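Local coordinates for protein L-serine ammonia-lyase (Rhizomucor miehei CAU432, PDB 5C3U) that belongs to the pyridoxal-phosphate dependent enzymes and holds pyridoxal-5'-phosphate in a pocket of its alpha/beta fold, at residues Arg54-Gln62 with Asn140-Asp148. Numbering follows the deposited sequence.
Sequences RGIGAFCYQ and NGIYVPSSD. With PLP (pyridoxal-5'-phosphate), chain B.
Phe59 lies against Ile142, Val144 and Pro145, and through this ring helix 52-67 packs on strand 141-143, an outermost strand of the smaller, four-stranded parallel sheet, and on the loop that follows it, in a fold consistent with type II PLP enzymes. No hydrogen bond joins the two segments; the evidence is apolar contact with 276 Å² of buried surface. From CB, which points at the other segment, the Phe59 side chain sets out with CG anti to the backbone N (chi1 180°). Its CD2 reaches Val144 CG1 at 3.9 Å. One atom further out, CE2 of Phe59 lies 3.8 Å from CG2 of the same valine, so both Val144 methyls line the CD2-CE2 bond, CG2 approaching the ring obliquely. Ile142 comes from the opposite direction and sets CG1 at the ring edge, 3.9 Å from Phe59 CE2. At the tip, Phe59 CZ approaches the carbonyl oxygen of Tyr143 obliquely. One face is taken by Pro145: its CD sits 4.2 Å from the Phe59 centroid and 24° off the normal, a CH-pi contact offset toward the rim. His149 adds an edge-to-face ring contact to Phe59, while Phe73 of strand 72-75 packs against Ile142, Val144 and Cys60.

One helical turn earlier, Ile56 divides its branches: CG2 meets Val144 CG1 at 4.0 Å, whereas CD1 extends to within 3.4 Å of Pro145 O. That oxygen is buried with no polar partner in the model. Ala84 and Val85 of helix 79-92 and Ile152 of helix 150-166 also touch Ile56.

Beyond this apolar patch the chain enters the cofactor pocket, where Gly180, Gly181, Gly182, Leu184 and Asn80 also bind pyridoxal-5'-phosphate. The Ser147 hydroxyl accepts a hydrogen bond from Ser146 OG and donates its own to the phosphate, Ser147 OG to O3P at 2.7 Å.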
# COMPACT_ATOMS: atom_id res chain seq x y z
N ARG A 54 0.72 7.04 -6.27
CA ARG A 54 -0.51 7.86 -6.28
C ARG A 54 -0.50 8.87 -5.14
O ARG A 54 -0.54 10.09 -5.37
CB ARG A 54 -1.78 6.99 -6.19
CG ARG A 54 -1.97 6.05 -7.36
CD ARG A 54 -3.26 5.26 -7.23
NE ARG A 54 -3.39 4.30 -8.31
CZ ARG A 54 -4.00 4.53 -9.47
NH1 ARG A 54 -4.04 3.57 -10.38
NH2 ARG A 54 -4.59 5.71 -9.71
N GLY A 55 -0.49 8.37 -3.90
CA GLY A 55 -0.54 9.23 -2.72
C GLY A 55 0.67 10.13 -2.61
O GLY A 55 0.54 11.36 -2.42
N ILE A 56 1.86 9.52 -2.71
CA ILE A 56 3.11 10.25 -2.51
C ILE A 56 3.35 11.22 -3.66
O ILE A 56 3.78 12.36 -3.44
CB ILE A 56 4.31 9.31 -2.26
CG1 ILE A 56 4.02 8.38 -1.07
CG2 ILE A 56 5.62 10.09 -2.10
CD1 ILE A 56 3.70 9.11 0.22
N GLY A 57 3.01 10.79 -4.88
CA GLY A 57 3.03 11.66 -6.07
C GLY A 57 2.23 12.93 -5.88
O GLY A 57 2.70 14.02 -6.20
N ALA A 58 1.02 12.80 -5.32
CA ALA A 58 0.16 13.95 -5.10
C ALA A 58 0.75 14.92 -4.08
O ALA A 58 0.67 16.15 -4.26
CB ALA A 58 -1.21 13.49 -4.63
N PHE A 59 1.28 14.37 -2.97
CA PHE A 59 1.90 15.17 -1.92
C PHE A 59 3.10 15.93 -2.49
O PHE A 59 3.21 17.17 -2.29
CB PHE A 59 2.33 14.26 -0.77
CG PHE A 59 2.98 14.99 0.38
CD1 PHE A 59 2.24 15.36 1.50
CD2 PHE A 59 4.33 15.28 0.34
CE1 PHE A 59 2.87 16.02 2.57
CE2 PHE A 59 4.96 15.95 1.39
CZ PHE A 59 4.21 16.31 2.51
N CYS A 60 3.98 15.21 -3.18
CA CYS A 60 5.20 15.83 -3.71
C CYS A 60 4.94 16.91 -4.75
O CYS A 60 5.56 18.00 -4.72
CB CYS A 60 6.15 14.78 -4.25
SG CYS A 60 6.87 13.77 -2.95
N TYR A 61 4.00 16.62 -5.66
CA TYR A 61 3.58 17.56 -6.71
C TYR A 61 3.06 18.86 -6.10
O TYR A 61 3.51 19.94 -6.48
CB TYR A 61 2.53 16.91 -7.63
CG TYR A 61 2.27 17.72 -8.89
CD1 TYR A 61 1.26 18.69 -8.92
CD2 TYR A 61 3.08 17.57 -10.01
CE1 TYR A 61 1.06 19.46 -10.06
CE2 TYR A 61 2.87 18.32 -11.16
CZ TYR A 61 1.86 19.26 -11.18
OH TYR A 61 1.67 19.99 -12.34
N GLN A 62 2.15 18.74 -5.14
CA GLN A 62 1.60 19.89 -4.45
C GLN A 62 2.64 20.66 -3.65
O GLN A 62 2.62 21.91 -3.62
CB GLN A 62 0.40 19.48 -3.57
CG GLN A 62 -0.39 20.66 -3.02
CD GLN A 62 -0.80 21.67 -4.09
OE1 GLN A 62 -1.45 21.32 -5.07
NE2 GLN A 62 -0.42 22.92 -3.90
N ASN A 140 14.02 24.64 4.96
CA ASN A 140 13.27 24.51 3.70
C ASN A 140 13.10 23.04 3.32
O ASN A 140 12.93 22.69 2.14
CB ASN A 140 13.95 25.30 2.57
CG ASN A 140 12.96 25.81 1.53
OD1 ASN A 140 11.79 26.05 1.82
ND2 ASN A 140 13.43 25.98 0.30
N GLY A 141 13.16 22.17 4.32
CA GLY A 141 12.95 20.74 4.08
C GLY A 141 11.51 20.39 4.37
O GLY A 141 10.85 21.04 5.17
N ILE A 142 11.01 19.34 3.72
CA ILE A 142 9.65 18.91 3.96
C ILE A 142 9.69 17.40 4.15
O ILE A 142 10.17 16.68 3.28
CB ILE A 142 8.70 19.30 2.79
CG1 ILE A 142 7.35 18.61 2.89
CG2 ILE A 142 9.31 18.98 1.45
CD1 ILE A 142 6.49 19.13 4.03
N TYR A 143 9.22 16.95 5.31
CA TYR A 143 9.12 15.53 5.59
C TYR A 143 7.92 14.93 4.84
O TYR A 143 6.83 15.49 4.83
CB TYR A 143 9.03 15.20 7.09
CG TYR A 143 9.30 13.74 7.28
CD1 TYR A 143 10.61 13.27 7.22
CD2 TYR A 143 8.25 12.81 7.34
CE1 TYR A 143 10.89 11.92 7.32
CE2 TYR A 143 8.52 11.44 7.44
CZ TYR A 143 9.85 11.02 7.41
OH TYR A 143 10.18 9.67 7.47
N VAL A 144 8.15 13.78 4.20
CA VAL A 144 7.09 13.10 3.45
C VAL A 144 6.61 11.89 4.24
O VAL A 144 7.33 10.89 4.37
CB VAL A 144 7.57 12.64 2.06
CG1 VAL A 144 6.39 12.05 1.27
CG2 VAL A 144 8.14 13.82 1.29
N PRO A 145 5.40 11.98 4.81
CA PRO A 145 4.95 10.82 5.56
C PRO A 145 4.48 9.70 4.61
O PRO A 145 4.30 9.96 3.43
CB PRO A 145 3.78 11.37 6.39
CG PRO A 145 3.30 12.57 5.64
CD PRO A 145 4.36 13.00 4.64
N SER A 146 4.28 8.49 5.11
CA SER A 146 3.87 7.40 4.23
C SER A 146 2.35 7.38 4.01
O SER A 146 1.88 6.91 2.99
CB SER A 146 4.35 6.06 4.80
OG SER A 146 3.69 5.80 6.04
N SER A 147 1.57 7.86 5.00
CA SER A 147 0.14 7.55 5.04
C SER A 147 -0.77 8.69 5.53
O SER A 147 -1.82 8.92 4.94
CB SER A 147 -0.11 6.33 5.97
OG SER A 147 0.82 5.28 5.72
N ASP A 148 -0.35 9.40 6.57
CA ASP A 148 -1.29 10.26 7.32
C ASP A 148 -1.23 11.72 6.87
O ASP A 148 -0.69 12.58 7.58
CB ASP A 148 -1.01 10.13 8.82
CG ASP A 148 -2.16 10.64 9.68
OD1 ASP A 148 -3.26 10.88 9.15
OD2 ASP A 148 -1.96 10.77 10.91
N1 PLP B . 1.02 -2.23 0.23
C2 PLP B . 2.16 -1.66 -0.20
C2A PLP B . 3.14 -2.40 -1.07
C3 PLP B . 2.46 -0.29 0.21
O3 PLP B . 3.62 0.32 -0.21
C4 PLP B . 1.46 0.40 1.05
C4A PLP B . 1.70 1.80 1.46
C5 PLP B . 0.23 -0.32 1.46
C6 PLP B . 0.08 -1.63 1.00
C5A PLP B . -0.84 0.32 2.34
O4P PLP B . -0.25 1.39 3.07
P PLP B . -0.99 2.49 4.00
O1P PLP B . -1.41 3.62 3.13
O2P PLP B . -2.13 1.82 4.77
O3P PLP B . 0.16 2.82 4.90